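PDB 1ODK: purine nucleoside phosphorylase, which probably catalyses the phosphate-dependent cleavage of purine nucleosides, releasing the free base and a pentose 1-phosphate. Local coordinates for residues R87-L98 / A171-A182; E102-D113 / Y146-D157. All blocks are in the same frame, centred on the assembly; numbering follows the deposited sequence.

Interaction 1 of 2, residues R87-L98 / A171-A182; sequences RVGTAGAASSDL and ARYGVLAFEMEA
The methyl of A94 is a small bump pressed against the rim of the F178 ring: CB lies in the ring plane, 3.6 Å from F178 CE1. V175 CG1 and the A171 methyl complete the hollow around it, and S95 OG rests on that same A171 methyl. A94 N is bonded to L176 O almost straight (173°), which keeps the methyl beside the ring. Two residues back along the strand, G92 and F178 form an antiparallel hydrogen-bonded pair. At the adjoining non-hydrogen-bonded pair the CA atoms of A93 and A177 come within 4.1 Å, a closeness suited to the small residues met there. A177 CB nestles against G92 O at 3.2 Å and touches A91 CB at 3.8 Å. Further on, the side chain of L98 lies across that of L176 at about a right angle, CD1 3.7 Å from L176 CB.

At the other end the strands diverge, and an arm fills the widening gap. R87, its CG anti to the backbone N (chi1 165°), stays extended as far as NE, which donates to E179 OE1 at 3.0 Å. That oxygen is approached nearly head-on but lies 30° out of the guanidinium plane; E181 N and A182 N also donate to it, so three N-H groups grip it, while OE2 is hydrogen-bonded to S155. E181 instead lays OE2 over a guanidinium face, 2.9 Å from R87 NH2, an attraction of charges alone. In hexameric purine nucleoside phosphorylases the Glu-Met-Glu sequence borders the nucleoside site, so this network probably lies at the active site. Strand 195-205 flanks 84-93 through backbone bonds to R87, G89 and A91, while strand 152-156 lies beyond 175-179, where A154 touches V175 and F178.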
loop_
_atom_site.group_PDB
_atom_site.type_symbol
_atom_site.label_atom_id
_atom_site.label_comp_id
_atom_site.label_asym_id
_atom_site.label_seq_id
_atom_site.Cartn_x
_atom_site.Cartn_y
_atom_site.Cartn_z
ATOM N N ARG B 87 20.729 17.756 13.877
ATOM C CA ARG B 87 19.686 17.570 14.869
ATOM C C ARG B 87 20.313 17.050 16.155
ATOM O O ARG B 87 21.182 16.179 16.130
ATOM C CB ARG B 87 18.631 16.562 14.384
ATOM C CG ARG B 87 17.711 16.049 15.504
ATOM C CD ARG B 87 16.524 15.254 14.964
ATOM N NE ARG B 87 15.966 14.337 15.963
ATOM C CZ ARG B 87 15.396 14.712 17.104
ATOM N NH1 ARG B 87 15.291 16.001 17.412
ATOM N NH2 ARG B 87 14.943 13.792 17.947
ATOM N N VAL B 88 19.892 17.620 17.276
ATOM C CA VAL B 88 20.353 17.176 18.581
ATOM C C VAL B 88 19.069 16.987 19.367
ATOM O O VAL B 88 18.291 17.925 19.543
ATOM C CB VAL B 88 21.260 18.218 19.287
ATOM C CG1 VAL B 88 22.612 18.282 18.587
ATOM C CG2 VAL B 88 20.595 19.593 19.297
ATOM N N GLY B 89 18.824 15.765 19.813
ATOM C CA GLY B 89 17.602 15.525 20.551
ATOM C C GLY B 89 17.658 14.295 21.419
ATOM O O GLY B 89 18.731 13.745 21.676
ATOM N N THR B 90 16.484 13.869 21.869
ATOM C CA THR B 90 16.354 12.703 22.723
ATOM C C THR B 90 15.710 11.559 21.956
ATOM O O THR B 90 15.074 11.769 20.922
ATOM C CB THR B 90 15.491 13.022 23.940
ATOM O OG1 THR B 90 14.269 13.622 23.497
ATOM C CG2 THR B 90 16.221 13.984 24.872
ATOM N N ALA B 91 15.881 10.347 22.467
ATOM C CA ALA B 91 15.317 9.171 21.821
ATOM C C ALA B 91 14.995 8.094 22.845
ATOM O O ALA B 91 15.625 8.018 23.902
ATOM C CB ALA B 91 16.293 8.628 20.778
ATOM N N GLY B 92 13.996 7.278 22.522
ATOM C CA GLY B 92 13.598 6.195 23.401
ATOM C C GLY B 92 14.239 4.913 22.912
ATOM O O GLY B 92 14.005 4.487 21.779
ATOM N N ALA B 93 15.063 4.305 23.759
ATOM C CA ALA B 93 15.754 3.076 23.392
ATOM C C ALA B 93 14.779 1.958 23.036
ATOM O O ALA B 93 13.789 1.738 23.733
ATOM C CB ALA B 93 16.667 2.629 24.526
ATOM N N ALA B 94 15.069 1.261 21.940
ATOM C CA ALA B 94 14.237 0.149 21.495
ATOM C C ALA B 94 14.832 -1.139 22.051
ATOM O O ALA B 94 14.130 -2.132 22.234
ATOM C CB ALA B 94 14.202 0.092 19.970
ATOM N N SER B 95 16.134 -1.103 22.319
ATOM C CA SER B 95 16.857 -2.256 22.849
ATOM C C SER B 95 17.139 -2.070 24.334
ATOM O O SER B 95 17.106 -0.952 24.854
ATOM C CB SER B 95 18.193 -2.422 22.118
ATOM O OG SER B 95 18.063 -2.190 20.726
ATOM N N SER B 96 17.423 -3.173 25.014
ATOM C CA SER B 96 17.736 -3.129 26.435
ATOM C C SER B 96 19.222 -2.815 26.580
ATOM O O SER B 96 19.694 -2.468 27.662
ATOM C CB SER B 96 17.432 -4.478 27.085
ATOM O OG SER B 96 18.209 -5.508 26.494
ATOM N N ASP B 97 19.951 -2.939 25.476
ATOM C CA ASP B 97 21.387 -2.688 25.472
ATOM C C ASP B 97 21.714 -1.209 25.662
ATOM O O ASP B 97 22.752 -0.867 26.227
ATOM C CB ASP B 97 22.003 -3.197 24.164
ATOM C CG ASP B 97 23.515 -3.347 24.248
ATOM O OD1 ASP B 97 24.122 -3.808 23.257
ATOM O OD2 ASP B 97 24.098 -3.007 25.303
ATOM N N LEU B 98 20.830 -0.333 25.192
ATOM C CA LEU B 98 21.042 1.105 25.326
ATOM C C LEU B 98 20.563 1.620 26.676
ATOM O O LEU B 98 19.456 1.310 27.118
ATOM C CB LEU B 98 20.320 1.866 24.209
ATOM C CG LEU B 98 20.980 1.879 22.829
ATOM C CD1 LEU B 98 20.071 2.580 21.833
ATOM C CD2 LEU B 98 22.319 2.591 22.911
ATOM N N ALA B 171 14.039 -3.607 16.858
ATOM C CA ALA B 171 15.441 -3.717 17.253
ATOM C C ALA B 171 16.089 -4.918 16.566
ATOM O O ALA B 171 17.288 -4.911 16.288
ATOM C CB ALA B 171 15.563 -3.851 18.769
ATOM N N ARG B 172 15.293 -5.946 16.291
ATOM C CA ARG B 172 15.814 -7.136 15.630
ATOM C C ARG B 172 16.195 -6.808 14.192
ATOM O O ARG B 172 16.871 -7.590 13.526
ATOM C CB ARG B 172 14.787 -8.275 15.673
ATOM C CG ARG B 172 14.567 -8.831 17.079
ATOM C CD ARG B 172 13.885 -10.196 17.056
ATOM N NE ARG B 172 12.449 -10.114 16.802
ATOM C CZ ARG B 172 11.539 -9.834 17.731
ATOM N NH1 ARG B 172 11.914 -9.610 18.985
ATOM N NH2 ARG B 172 10.253 -9.782 17.409
ATOM N N TYR B 173 15.770 -5.636 13.723
ATOM C CA TYR B 173 16.093 -5.191 12.374
ATOM C C TYR B 173 17.123 -4.060 12.397
ATOM O O TYR B 173 17.329 -3.374 11.396
ATOM C CB TYR B 173 14.821 -4.755 11.644
ATOM C CG TYR B 173 13.944 -5.928 11.282
ATOM C CD1 TYR B 173 14.009 -6.509 10.017
ATOM C CD2 TYR B 173 13.097 -6.504 12.229
ATOM C CE1 TYR B 173 13.258 -7.640 9.703
ATOM C CE2 TYR B 173 12.341 -7.639 11.928
ATOM C CZ TYR B 173 12.429 -8.201 10.662
ATOM O OH TYR B 173 11.701 -9.331 10.367
ATOM N N GLY B 174 17.762 -3.871 13.549
ATOM C CA GLY B 174 18.792 -2.852 13.669
ATOM C C GLY B 174 18.425 -1.510 14.279
ATOM O O GLY B 174 19.307 -0.669 14.477
ATOM N N VAL B 175 17.147 -1.290 14.582
ATOM C CA VAL B 175 16.738 -0.016 15.170
ATOM C C VAL B 175 17.213 0.079 16.613
ATOM O O VAL B 175 16.883 -0.761 17.448
ATOM C CB VAL B 175 15.205 0.166 15.132
ATOM C CG1 VAL B 175 14.813 1.481 15.832
ATOM C CG2 VAL B 175 14.724 0.167 13.689
ATOM N N LEU B 176 17.989 1.112 16.904
ATOM C CA LEU B 176 18.516 1.300 18.250
ATOM C C LEU B 176 17.549 2.051 19.147
ATOM O O LEU B 176 17.448 1.760 20.335
ATOM C CB LEU B 176 19.831 2.071 18.188
ATOM C CG LEU B 176 20.954 1.447 17.363
ATOM C CD1 LEU B 176 22.140 2.397 17.327
ATOM C CD2 LEU B 176 21.350 0.105 17.966
ATOM N N ALA B 177 16.847 3.023 18.575
ATOM C CA ALA B 177 15.912 3.836 19.341
ATOM C C ALA B 177 14.935 4.540 18.409
ATOM O O ALA B 177 15.119 4.543 17.190
ATOM C CB ALA B 177 16.688 4.871 20.163
ATOM N N PHE B 178 13.901 5.135 18.998
ATOM C CA PHE B 178 12.880 5.859 18.253
ATOM C C PHE B 178 12.913 7.350 18.569
ATOM O O PHE B 178 13.092 7.751 19.714
ATOM C CB PHE B 178 11.475 5.346 18.601
ATOM C CG PHE B 178 11.169 3.985 18.062
ATOM C CD1 PHE B 178 11.784 2.856 18.594
ATOM C CD2 PHE B 178 10.268 3.831 17.015
ATOM C CE1 PHE B 178 11.507 1.587 18.089
ATOM C CE2 PHE B 178 9.982 2.566 16.500
ATOM C CZ PHE B 178 10.604 1.444 17.040
ATOM N N GLU B 179 12.742 8.168 17.538
ATOM C CA GLU B 179 12.685 9.613 17.715
ATOM C C GLU B 179 11.659 10.097 16.689
ATOM O O GLU B 179 10.959 9.268 16.100
ATOM C CB GLU B 179 14.071 10.257 17.553
ATOM C CG GLU B 179 14.866 9.816 16.353
ATOM C CD GLU B 179 14.455 10.546 15.104
ATOM O OE1 GLU B 179 14.656 11.777 15.046
ATOM O OE2 GLU B 179 13.928 9.889 14.188
ATOM N N MET B 180 11.544 11.397 16.452
ATOM C CA MET B 180 10.497 11.853 15.537
ATOM C C MET B 180 10.877 12.948 14.545
ATOM O O MET B 180 10.015 13.730 14.139
ATOM C CB MET B 180 9.300 12.339 16.371
ATOM C CG MET B 180 8.762 11.308 17.371
ATOM S SD MET B 180 7.533 11.994 18.526
ATOM C CE MET B 180 6.182 12.315 17.390
ATOM N N GLU B 181 12.135 13.011 14.130
ATOM C CA GLU B 181 12.526 14.080 13.216
ATOM C C GLU B 181 13.572 13.739 12.159
ATOM O O GLU B 181 13.550 14.288 11.055
ATOM C CB GLU B 181 13.042 15.278 14.028
ATOM C CG GLU B 181 11.999 15.982 14.896
ATOM C CD GLU B 181 11.714 15.288 16.220
ATOM O OE1 GLU B 181 10.752 15.709 16.895
ATOM O OE2 GLU B 181 12.440 14.337 16.597
ATOM N N ALA B 182 14.484 12.839 12.500
ATOM C CA ALA B 182 15.588 12.472 11.619
ATOM C C ALA B 182 15.294 12.150 10.156
ATOM O O ALA B 182 15.949 12.684 9.262
ATOM C CB ALA B 182 16.379 11.324 12.247
#

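Interaction 2 of 2, residues E102-D113 / Y146-D157; sequences ELIVAQGAVPLD and YPHRVGLVASED
E102 meets R149 with its carboxylate alongside the aliphatic part of the arginine: OE2 is 3.1 Å from R149 CG, while the charged NE remains 5.0 Å away, too far for a salt bridge. A water joins OE2 to H148 O, and A99 N donates to OE1. From L103 the strands run parallel, with L103 N bonded to P147 O, R149 N to L103 O and V105 N to R149 O. I104 slides past V153 in the opposite direction, CG2 4.0 Å from V153 CG1, whereas V105 and V150, on the other face, both meet F134 of helix 131-144, and V150 also touches W138. This is a beta-alpha-beta crossover, with that helix covering the V105 and V150 side of the parallel pair. At Q107 and G151 both chains turn a corner in step, and Q107 N reaches G151 O at 2.7 Å from above the carbonyl plane. The Q107 amide runs on into a second subunit, bonding to P129 O and R190 of that chain. G108 leaves room for L152, since a side chain there would crowd L152 CD2. A109 then takes V153 CG2 against its methyl at 3.8 Å; that branch stands between the V153 backbone N and carbonyl carbon (chi1 -66° for CG1), turned toward both A106 and A109. V110 packs on A154, CB to CB at 4.0 Å, and L112 CD1 covers the same alanine. Last, D113 CB lies against the D157 carboxylate, 3.2 Å from OD2, while D157 OD1 accepts G114 N at the start of helix 114-120. With an alanine at D157, the G114 N-H would probably lose its mate and the D113 side chain its flanking support. The oxygens of D113 themselves bond to T67, T116 and S183.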
loop_
_atom_site.group_PDB
_atom_site.type_symbol
_atom_site.label_atom_id
_atom_site.label_comp_id
_atom_site.label_asym_id
_atom_site.label_seq_id
_atom_site.Cartn_x
_atom_site.Cartn_y
_atom_site.Cartn_z
ATOM N N GLU B 102 23.165 7.600 27.116
ATOM C CA GLU B 102 24.069 7.142 26.070
ATOM C C GLU B 102 23.756 7.917 24.788
ATOM O O GLU B 102 22.621 8.344 24.573
ATOM C CB GLU B 102 23.886 5.639 25.841
ATOM C CG GLU B 102 25.111 4.952 25.257
ATOM C CD GLU B 102 24.943 3.446 25.160
ATOM O OE1 GLU B 102 24.191 2.878 25.985
ATOM O OE2 GLU B 102 25.573 2.832 24.272
ATOM N N LEU B 103 24.757 8.108 23.941
ATOM C CA LEU B 103 24.548 8.845 22.704
ATOM C C LEU B 103 24.413 7.912 21.511
ATOM O O LEU B 103 24.933 6.795 21.512
ATOM C CB LEU B 103 25.711 9.810 22.457
ATOM C CG LEU B 103 26.037 10.804 23.576
ATOM C CD1 LEU B 103 27.152 11.722 23.111
ATOM C CD2 LEU B 103 24.791 11.614 23.951
ATOM N N ILE B 104 23.701 8.380 20.494
ATOM C CA ILE B 104 23.525 7.610 19.273
ATOM C C ILE B 104 23.812 8.508 18.083
ATOM O O ILE B 104 23.179 9.560 17.928
ATOM C CB ILE B 104 22.081 7.086 19.117
ATOM C CG1 ILE B 104 21.752 6.078 20.220
ATOM C CG2 ILE B 104 21.919 6.438 17.745
ATOM C CD1 ILE B 104 20.281 5.644 20.229
ATOM N N VAL B 105 24.788 8.127 17.265
ATOM C CA VAL B 105 25.082 8.894 16.060
ATOM C C VAL B 105 24.256 8.184 14.998
ATOM O O VAL B 105 24.533 7.031 14.659
ATOM C CB VAL B 105 26.566 8.830 15.662
ATOM C CG1 VAL B 105 26.770 9.574 14.341
ATOM C CG2 VAL B 105 27.423 9.460 16.754
ATOM N N ALA B 106 23.243 8.872 14.487
ATOM C CA ALA B 106 22.338 8.283 13.508
ATOM C C ALA B 106 22.943 8.006 12.143
ATOM O O ALA B 106 23.215 8.925 11.372
ATOM C CB ALA B 106 21.092 9.161 13.359
ATOM N N GLN B 107 23.132 6.727 11.841
ATOM C CA GLN B 107 23.688 6.324 10.555
ATOM C C GLN B 107 22.592 6.399 9.497
ATOM O O GLN B 107 22.860 6.579 8.305
ATOM C CB GLN B 107 24.240 4.896 10.649
ATOM C CG GLN B 107 24.552 4.265 9.302
ATOM C CD GLN B 107 25.061 2.840 9.428
ATOM O OE1 GLN B 107 24.649 2.099 10.324
ATOM N NE2 GLN B 107 25.956 2.446 8.524
ATOM N N GLY B 108 21.351 6.270 9.949
ATOM C CA GLY B 108 20.213 6.334 9.051
ATOM C C GLY B 108 18.945 6.388 9.881
ATOM O O GLY B 108 18.993 6.208 11.097
ATOM N N ALA B 109 17.810 6.634 9.237
ATOM C CA ALA B 109 16.545 6.699 9.959
ATOM C C ALA B 109 15.430 5.971 9.217
ATOM O O ALA B 109 15.102 6.324 8.090
ATOM C CB ALA B 109 16.150 8.153 10.188
ATOM N N VAL B 110 14.863 4.945 9.846
ATOM C CA VAL B 110 13.761 4.206 9.230
ATOM C C VAL B 110 12.612 5.206 9.136
ATOM O O VAL B 110 12.202 5.783 10.139
ATOM C CB VAL B 110 13.351 2.990 10.093
ATOM C CG1 VAL B 110 12.098 2.334 9.529
ATOM C CG2 VAL B 110 14.492 1.982 10.124
ATOM N N PRO B 111 12.087 5.434 7.922
ATOM C CA PRO B 111 10.991 6.391 7.757
ATOM C C PRO B 111 9.590 5.865 8.066
ATOM O O PRO B 111 8.875 5.419 7.170
ATOM C CB PRO B 111 11.146 6.828 6.308
ATOM C CG PRO B 111 11.547 5.546 5.635
ATOM C CD PRO B 111 12.532 4.904 6.615
ATOM N N LEU B 112 9.201 5.932 9.335
ATOM C CA LEU B 112 7.873 5.482 9.746
ATOM C C LEU B 112 6.930 6.681 9.833
ATOM O O LEU B 112 5.854 6.595 10.427
ATOM C CB LEU B 112 7.942 4.798 11.114
ATOM C CG LEU B 112 8.849 3.573 11.241
ATOM C CD1 LEU B 112 8.720 3.004 12.647
ATOM C CD2 LEU B 112 8.462 2.528 10.202
ATOM N N ASP B 113 7.339 7.790 9.223
ATOM C CA ASP B 113 6.569 9.033 9.254
ATOM C C ASP B 113 5.887 9.382 7.928
ATOM O O ASP B 113 6.337 8.977 6.853
ATOM C CB ASP B 113 7.496 10.183 9.641
ATOM C CG ASP B 113 8.468 10.528 8.539
ATOM O OD1 ASP B 113 8.410 11.671 8.043
ATOM O OD2 ASP B 113 9.281 9.654 8.162
ATOM N N TYR B 146 32.597 9.837 25.290
ATOM C CA TYR B 146 31.310 9.570 25.933
ATOM C C TYR B 146 30.691 8.298 25.361
ATOM O O TYR B 146 30.769 8.055 24.160
ATOM C CB TYR B 146 30.342 10.740 25.715
ATOM C CG TYR B 146 30.848 12.078 26.206
ATOM C CD1 TYR B 146 31.292 12.239 27.518
ATOM C CD2 TYR B 146 30.864 13.191 25.362
ATOM C CE1 TYR B 146 31.741 13.475 27.978
ATOM C CE2 TYR B 146 31.309 14.431 25.811
ATOM C CZ TYR B 146 31.747 14.567 27.122
ATOM O OH TYR B 146 32.191 15.792 27.569
ATOM N N PRO B 147 30.075 7.466 26.217
ATOM C CA PRO B 147 29.452 6.227 25.745
ATOM C C PRO B 147 28.485 6.524 24.601
ATOM O O PRO B 147 27.615 7.390 24.726
ATOM C CB PRO B 147 28.735 5.714 26.987
ATOM C CG PRO B 147 29.653 6.150 28.084
ATOM C CD PRO B 147 29.985 7.568 27.684
ATOM N N HIS B 148 28.634 5.808 23.494
ATOM C CA HIS B 148 27.773 6.035 22.341
ATOM C C HIS B 148 27.672 4.817 21.443
ATOM O O HIS B 148 28.459 3.877 21.554
ATOM C CB HIS B 148 28.311 7.196 21.507
ATOM C CG HIS B 148 29.628 6.904 20.860
ATOM N ND1 HIS B 148 30.798 6.784 21.578
ATOM C CD2 HIS B 148 29.953 6.662 19.567
ATOM C CE1 HIS B 148 31.788 6.480 20.756
ATOM N NE2 HIS B 148 31.301 6.399 19.530
ATOM N N ARG B 149 26.695 4.856 20.545
ATOM C CA ARG B 149 26.468 3.792 19.577
ATOM C C ARG B 149 26.287 4.461 18.217
ATOM O O ARG B 149 25.953 5.645 18.133
ATOM C CB ARG B 149 25.210 2.987 19.935
ATOM C CG ARG B 149 25.300 2.183 21.233
ATOM C CD ARG B 149 26.362 1.097 21.142
ATOM N NE ARG B 149 26.107 0.188 20.027
ATOM C CZ ARG B 149 25.132 -0.717 20.002
ATOM N NH1 ARG B 149 24.314 -0.848 21.040
ATOM N NH2 ARG B 149 24.959 -1.473 18.925
ATOM N N VAL B 150 26.524 3.703 17.154
ATOM C CA VAL B 150 26.375 4.218 15.804
ATOM C C VAL B 150 25.445 3.272 15.047
ATOM O O VAL B 150 25.711 2.073 14.937
ATOM C CB VAL B 150 27.742 4.300 15.088
ATOM C CG1 VAL B 150 27.574 4.881 13.693
ATOM C CG2 VAL B 150 28.702 5.160 15.907
ATOM N N GLY B 151 24.341 3.807 14.542
ATOM C CA GLY B 151 23.412 2.959 13.823
ATOM C C GLY B 151 22.083 3.593 13.480
ATOM O O GLY B 151 21.945 4.817 13.412
ATOM N N LEU B 152 21.092 2.736 13.274
ATOM C CA LEU B 152 19.760 3.179 12.896
ATOM C C LEU B 152 18.851 3.635 14.016
ATOM O O LEU B 152 18.894 3.116 15.133
ATOM C CB LEU B 152 19.022 2.056 12.162
ATOM C CG LEU B 152 19.493 1.603 10.786
ATOM C CD1 LEU B 152 18.666 0.390 10.364
ATOM C CD2 LEU B 152 19.348 2.749 9.785
ATOM N N VAL B 153 18.017 4.616 13.687
ATOM C CA VAL B 153 16.992 5.089 14.597
ATOM C C VAL B 153 15.758 4.965 13.717
ATOM O O VAL B 153 15.872 4.723 12.514
ATOM C CB VAL B 153 17.173 6.582 15.032
ATOM C CG1 VAL B 153 18.440 6.736 15.863
ATOM C CG2 VAL B 153 17.195 7.502 13.812
ATOM N N ALA B 154 14.582 5.091 14.309
ATOM C CA ALA B 154 13.352 5.035 13.537
ATOM C C ALA B 154 12.615 6.328 13.848
ATOM O O ALA B 154 12.439 6.670 15.018
ATOM C CB ALA B 154 12.505 3.823 13.955
ATOM N N SER B 155 12.224 7.056 12.806
ATOM C CA SER B 155 11.484 8.303 12.970
ATOM C C SER B 155 9.998 7.965 12.829
ATOM O O SER B 155 9.544 7.550 11.757
ATOM C CB SER B 155 11.893 9.319 11.894
ATOM O OG SER B 155 13.283 9.603 11.943
ATOM N N GLU B 156 9.241 8.143 13.906
ATOM C CA GLU B 156 7.815 7.825 13.888
ATOM C C GLU B 156 6.934 9.053 14.083
ATOM O O GLU B 156 7.415 10.120 14.474
ATOM C CB GLU B 156 7.508 6.811 14.986
ATOM C CG GLU B 156 7.844 7.330 16.364
ATOM C CD GLU B 156 7.455 6.370 17.456
ATOM O OE1 GLU B 156 7.776 6.651 18.627
ATOM O OE2 GLU B 156 6.824 5.340 17.141
ATOM N N ASP B 157 5.639 8.879 13.825
ATOM C CA ASP B 157 4.643 9.944 13.955
ATOM C C ASP B 157 3.816 9.839 15.234
ATOM O O ASP B 157 3.523 10.850 15.872
ATOM C CB ASP B 157 3.670 9.916 12.767
ATOM C CG ASP B 157 4.220 10.601 11.533
ATOM O OD1 ASP B 157 3.620 10.428 10.451
ATOM O OD2 ASP B 157 5.237 11.317 11.638
HETATM O O HOH W 1 28.401 2.293 24.327
#

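In the fold
Both contacts are buried and belong to one curved mixed sheet, sharing a seam where strands 152-156 and 175-179 run side by side: L176 N probably bonds to L152 O, and M180 packs on the backbone of E156 and D157. Interaction 1 is a short antiparallel pairing, and its chemistry shifts from alanine methyls to a buried arginine and two glutamates. Interaction 2 is about twice as extensive in area, parallel throughout and mainly aliphatic, with its polar groups toward the two ends and at the corner. The hydroxyl of S155, in 146-157, probably bonds to E179 of interaction 1. Both contacts also reach two neighbouring subunits of the hexamer.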